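Local coordinates for fimbrial subunit type 1 (Actinomyces oris, PDB 3UXF), which forms the shaft of type 1 fimbriae as their major subunit, secreted and linked to the peptidoglycan of the Gram-positive cell wall, at residues 132-135 against 136-140; 140-143 against 144-147. All blocks are in the same frame, centred on the assembly; numbering follows the deposited sequence.

In the fold
Both contacts lie on strand 136-144, an inner strand of the antiparallel sheet 114-119, 78-84, 136-144, 155-159 in the N-terminal pilin domain. Contact 1 comes first along the chain, where the loop after strand 125-128 enters the strand; contact 2 follows at its exit, where the chain leaves for the loop before strand 155-159. They share V140, and their centres are about 18 Å apart. Contact 1 is mostly buried; contact 2 lies at the surface, nearer the chain's centre. Each flanking loop binds its own calcium ion, through T133 and D147 respectively. The second is shared with N327, after strand 312-321 of another sheet, so the strand's exit faces the next part of the molecule.

Contact 1: residues 132-135 against 136-140; sequences QTEV and GAYLV. With CA (calcium ion), chain D.
Loop 132-135 runs extended through T133 and E134, turns at V135 and passes through G136 into the strand, and this change of course lets Y138 reach back four residues to the backbone of E134. The contact rests on the Y138 hydroxyl. E134 N donates to Y138 OH over 2.9 Å, with an N-H...O angle of 160°. The Y138 ring has CG beside the backbone N and anti to the carbonyl carbon (chi1 -70°), which directs the ring back toward the backbone of T133 and E134. E134 O meets the ring at its edge, in plane, 3.4 Å from Y138 CE2. The E134 side chain crosses the tyrosine at about a right angle and touches it through its aliphatic part, E134 CG lying 3.5 Å from Y138 OH.

Water 1 adds a second link: it donates to Q132 O at 2.7 Å and is hydrogen-bonded to Y138 OH at 3.0 Å. The peptide between T133 and E134 is therefore held at both ends, since T133 O binds the calcium ion at 2.4 Å while the N-H is taken by the tyrosine. The cation would be expected to polarise this peptide and strengthen its N-H as a donor. D130 O and four waters also bind the metal. T133 OG1 hydrogen-bonds to T43 and to T129 O, so this loop is also tied to T43 and T129.

At G136 phi is 157°, a conformation in which a beta carbon would collide with V135 O, so the missing side chain permits the turn. A tyrosine at the start of an antiparallel strand, bonded to the backbone four residues earlier with glycine two before it, is the tyrosine corner, here closing the entry to a beta-sandwich strand.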
loop_
_atom_site.group_PDB
_atom_site.type_symbol
_atom_site.label_atom_id
_atom_site.label_comp_id
_atom_site.label_asym_id
_atom_site.label_seq_id
_atom_site.Cartn_x
_atom_site.Cartn_y
_atom_site.Cartn_z
ATOM N N GLN A 132 21.214 0.475 -33.627
ATOM C CA GLN A 132 20.760 -0.714 -32.919
ATOM C C GLN A 132 19.564 -1.414 -33.526
ATOM O O GLN A 132 19.192 -2.492 -33.074
ATOM C CB GLN A 132 20.397 -0.326 -31.496
ATOM C CG GLN A 132 21.570 0.088 -30.652
ATOM C CD GLN A 132 21.088 0.585 -29.296
ATOM O OE1 GLN A 132 20.337 1.557 -29.227
ATOM N NE2 GLN A 132 21.531 -0.079 -28.215
ATOM N N THR A 133 18.958 -0.822 -34.545
ATOM C CA THR A 133 17.719 -1.384 -35.059
ATOM C C THR A 133 17.716 -1.355 -36.572
ATOM O O THR A 133 18.364 -0.499 -37.194
ATOM C CB THR A 133 16.460 -0.599 -34.583
ATOM O OG1 THR A 133 16.530 0.783 -34.981
ATOM C CG2 THR A 133 16.291 -0.687 -33.081
ATOM N N GLU A 134 16.988 -2.290 -37.159
ATOM C CA GLU A 134 16.792 -2.275 -38.601
ATOM C C GLU A 134 15.332 -2.619 -38.869
ATOM O O GLU A 134 14.589 -2.950 -37.938
ATOM C CB GLU A 134 17.731 -3.271 -39.288
ATOM C CG GLU A 134 17.539 -4.691 -38.852
ATOM C CD GLU A 134 18.624 -5.630 -39.386
ATOM O OE1 GLU A 134 18.531 -6.035 -40.563
ATOM O OE2 GLU A 134 19.549 -5.971 -38.615
ATOM N N VAL A 135 14.914 -2.480 -40.124
ATOM C CA VAL A 135 13.567 -2.910 -40.509
ATOM C C VAL A 135 13.363 -4.360 -40.125
ATOM O O VAL A 135 14.136 -5.269 -40.512
ATOM C CB VAL A 135 13.333 -2.704 -42.020
ATOM C CG1 VAL A 135 12.064 -3.384 -42.478
ATOM C CG2 VAL A 135 13.244 -1.197 -42.302
ATOM N N GLY A 136 12.314 -4.608 -39.352
ATOM C CA GLY A 136 12.011 -5.954 -38.914
ATOM C C GLY A 136 11.179 -5.987 -37.650
ATOM O O GLY A 136 10.751 -4.953 -37.151
ATOM N N ALA A 137 10.949 -7.189 -37.135
ATOM C CA ALA A 137 10.166 -7.363 -35.922
ATOM C C ALA A 137 11.077 -7.692 -34.746
ATOM O O ALA A 137 12.070 -8.394 -34.896
ATOM C CB ALA A 137 9.124 -8.447 -36.113
ATOM N N TYR A 138 10.731 -7.173 -33.575
ATOM C CA TYR A 138 11.538 -7.388 -32.385
ATOM C C TYR A 138 10.715 -7.832 -31.192
ATOM O O TYR A 138 9.607 -7.352 -30.971
ATOM C CB TYR A 138 12.272 -6.102 -32.002
ATOM C CG TYR A 138 13.373 -5.712 -32.952
ATOM C CD1 TYR A 138 14.692 -6.022 -32.675
ATOM C CD2 TYR A 138 13.091 -5.032 -34.126
ATOM C CE1 TYR A 138 15.701 -5.669 -33.541
ATOM C CE2 TYR A 138 14.093 -4.676 -34.996
ATOM C CZ TYR A 138 15.396 -4.996 -34.700
ATOM O OH TYR A 138 16.398 -4.641 -35.566
ATOM N N LEU A 139 11.288 -8.739 -30.413
ATOM C CA LEU A 139 10.705 -9.147 -29.153
ATOM C C LEU A 139 11.374 -8.264 -28.113
ATOM O O LEU A 139 12.596 -8.227 -28.020
ATOM C CB LEU A 139 10.996 -10.618 -28.873
ATOM C CG LEU A 139 10.383 -11.202 -27.603
ATOM C CD1 LEU A 139 8.873 -11.080 -27.640
ATOM C CD2 LEU A 139 10.801 -12.655 -27.443
ATOM N N VAL A 140 10.570 -7.534 -27.351
ATOM C CA VAL A 140 11.092 -6.594 -26.367
ATOM C C VAL A 140 10.825 -7.107 -24.968
ATOM O O VAL A 140 9.670 -7.403 -24.621
ATOM C CB VAL A 140 10.449 -5.216 -26.541
ATOM C CG1 VAL A 140 11.084 -4.183 -25.581
ATOM C CG2 VAL A 140 10.571 -4.762 -28.014
HETATM CA CA CA D . 19.567 0.776 -38.780
HETATM O O HOH W 1 18.997 -4.977 -34.036
HETATM O O HOH W 2 19.402 -0.136 -41.038
HETATM O O HOH W 3 17.237 0.903 -39.594
HETATM O O HOH W 4 21.624 1.745 -39.592
HETATM O O HOH W 5 20.938 -1.147 -38.610
#

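Contact 2: residues 140-143 against 144-147. With CA (calcium ion), chain E.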
loop_
_atom_site.group_PDB
_atom_site.type_symbol
_atom_site.label_atom_id
_atom_site.label_comp_id
_atom_site.label_asym_id
_atom_site.label_seq_id
_atom_site.Cartn_x
_atom_site.Cartn_y
_atom_site.Cartn_z
ATOM N N VAL A 140 10.570 -7.534 -27.351
ATOM C CA VAL A 140 11.092 -6.594 -26.367
ATOM C C VAL A 140 10.825 -7.107 -24.968
ATOM O O VAL A 140 9.670 -7.403 -24.621
ATOM C CB VAL A 140 10.449 -5.216 -26.541
ATOM C CG1 VAL A 140 11.084 -4.183 -25.581
ATOM C CG2 VAL A 140 10.571 -4.762 -28.014
ATOM N N SER A 141 11.871 -7.203 -24.167
ATOM C CA SER A 141 11.724 -7.745 -22.820
ATOM C C SER A 141 12.470 -6.892 -21.799
ATOM O O SER A 141 13.598 -6.438 -22.027
ATOM C CB SER A 141 12.238 -9.186 -22.802
ATOM O OG SER A 141 12.092 -9.748 -21.500
ATOM N N GLU A 142 11.850 -6.680 -20.640
ATOM C CA GLU A 142 12.549 -5.998 -19.569
ATOM C C GLU A 142 13.450 -6.980 -18.837
ATOM O O GLU A 142 12.966 -7.912 -18.196
ATOM C CB GLU A 142 11.535 -5.391 -18.593
ATOM C CG GLU A 142 12.155 -4.550 -17.506
ATOM C CD GLU A 142 11.094 -3.799 -16.697
ATOM O OE1 GLU A 142 10.114 -3.308 -17.288
ATOM O OE2 GLU A 142 11.263 -3.670 -15.471
ATOM N N THR A 143 14.759 -6.798 -18.965
ATOM C CA THR A 143 15.701 -7.828 -18.525
ATOM C C THR A 143 16.477 -7.504 -17.250
ATOM O O THR A 143 17.195 -8.375 -16.720
ATOM C CB THR A 143 16.707 -8.157 -19.649
ATOM O OG1 THR A 143 17.208 -6.933 -20.207
ATOM C CG2 THR A 143 16.020 -8.971 -20.748
ATOM N N ARG A 144 16.406 -6.252 -16.802
ATOM C CA ARG A 144 16.853 -5.928 -15.437
ATOM C C ARG A 144 15.945 -4.887 -14.823
ATOM O O ARG A 144 15.740 -3.805 -15.393
ATOM C CB ARG A 144 18.308 -5.433 -15.372
ATOM C CG ARG A 144 18.803 -5.430 -13.922
ATOM C CD ARG A 144 20.169 -4.807 -13.722
ATOM N NE ARG A 144 20.333 -3.558 -14.457
ATOM C CZ ARG A 144 19.815 -2.377 -14.108
ATOM N NH1 ARG A 144 19.061 -2.236 -13.017
ATOM N NH2 ARG A 144 20.051 -1.324 -14.879
ATOM N N THR A 145 15.440 -5.202 -13.625
ATOM C CA THR A 145 14.402 -4.423 -12.995
ATOM C C THR A 145 14.807 -4.209 -11.551
ATOM O O THR A 145 14.993 -5.188 -10.859
ATOM C CB THR A 145 13.080 -5.209 -12.992
ATOM O OG1 THR A 145 12.730 -5.600 -14.341
ATOM C CG2 THR A 145 11.947 -4.377 -12.395
ATOM N N PRO A 146 14.950 -2.954 -11.124
ATOM C CA PRO A 146 15.234 -2.685 -9.706
ATOM C C PRO A 146 14.185 -3.376 -8.834
ATOM O O PRO A 146 13.041 -3.510 -9.272
ATOM C CB PRO A 146 15.066 -1.174 -9.599
ATOM C CG PRO A 146 15.384 -0.654 -10.978
ATOM C CD PRO A 146 14.826 -1.707 -11.906
ATOM N N ASP A 147 14.564 -3.780 -7.625
ATOM C CA ASP A 147 13.665 -4.575 -6.798
ATOM C C ASP A 147 12.259 -3.977 -6.650
ATOM O O ASP A 147 11.253 -4.709 -6.613
ATOM C CB ASP A 147 14.245 -4.721 -5.389
ATOM C CG ASP A 147 15.521 -5.558 -5.340
ATOM O OD1 ASP A 147 16.170 -5.848 -6.367
ATOM O OD2 ASP A 147 15.917 -5.895 -4.208
HETATM CA CA CA E . 18.264 -6.765 -4.610
HETATM O O HOH W 6 12.844 -8.041 -15.350
HETATM O O HOH W 7 17.714 -7.390 -2.149
#
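The strand runs extended through V140 to E142, kinks at T143, where psi falls to -11°, and resumes an extended course through R144 and T145. That kink brings the side chains of E142 and T145, three residues apart, to the same place, where they cross at about a right angle. T145 OG1 donates to E142 OE2 over 2.7 Å, reaching the oxygen on its anti side and 23° out of the carboxylate plane. T145 CG2 comes close to the same oxygen, 3.2 Å away. E142 has CG anti to its backbone N (chi1 -175°) and an extended chain, which carries the carboxylate out to the threonine; E142 OE1 makes a salt bridge with K49. T143 and R144 both pair with E78, a classic beta bulge that accounts for the kink. Water 6 spans it, donating to E142 O at 2.9 Å and to T145 OG1 at 2.6 Å, so the threonine hydroxyl both gives and receives. R144 bends at chi3 and forms a salt bridge with D76. Farther on, D147 binds a calcium ion through OD2 at 2.5 Å, with OD1 at a longer 2.9 Å, and N327 O and water 7 bind the same metal, tying this loop to the one after strand 312-321.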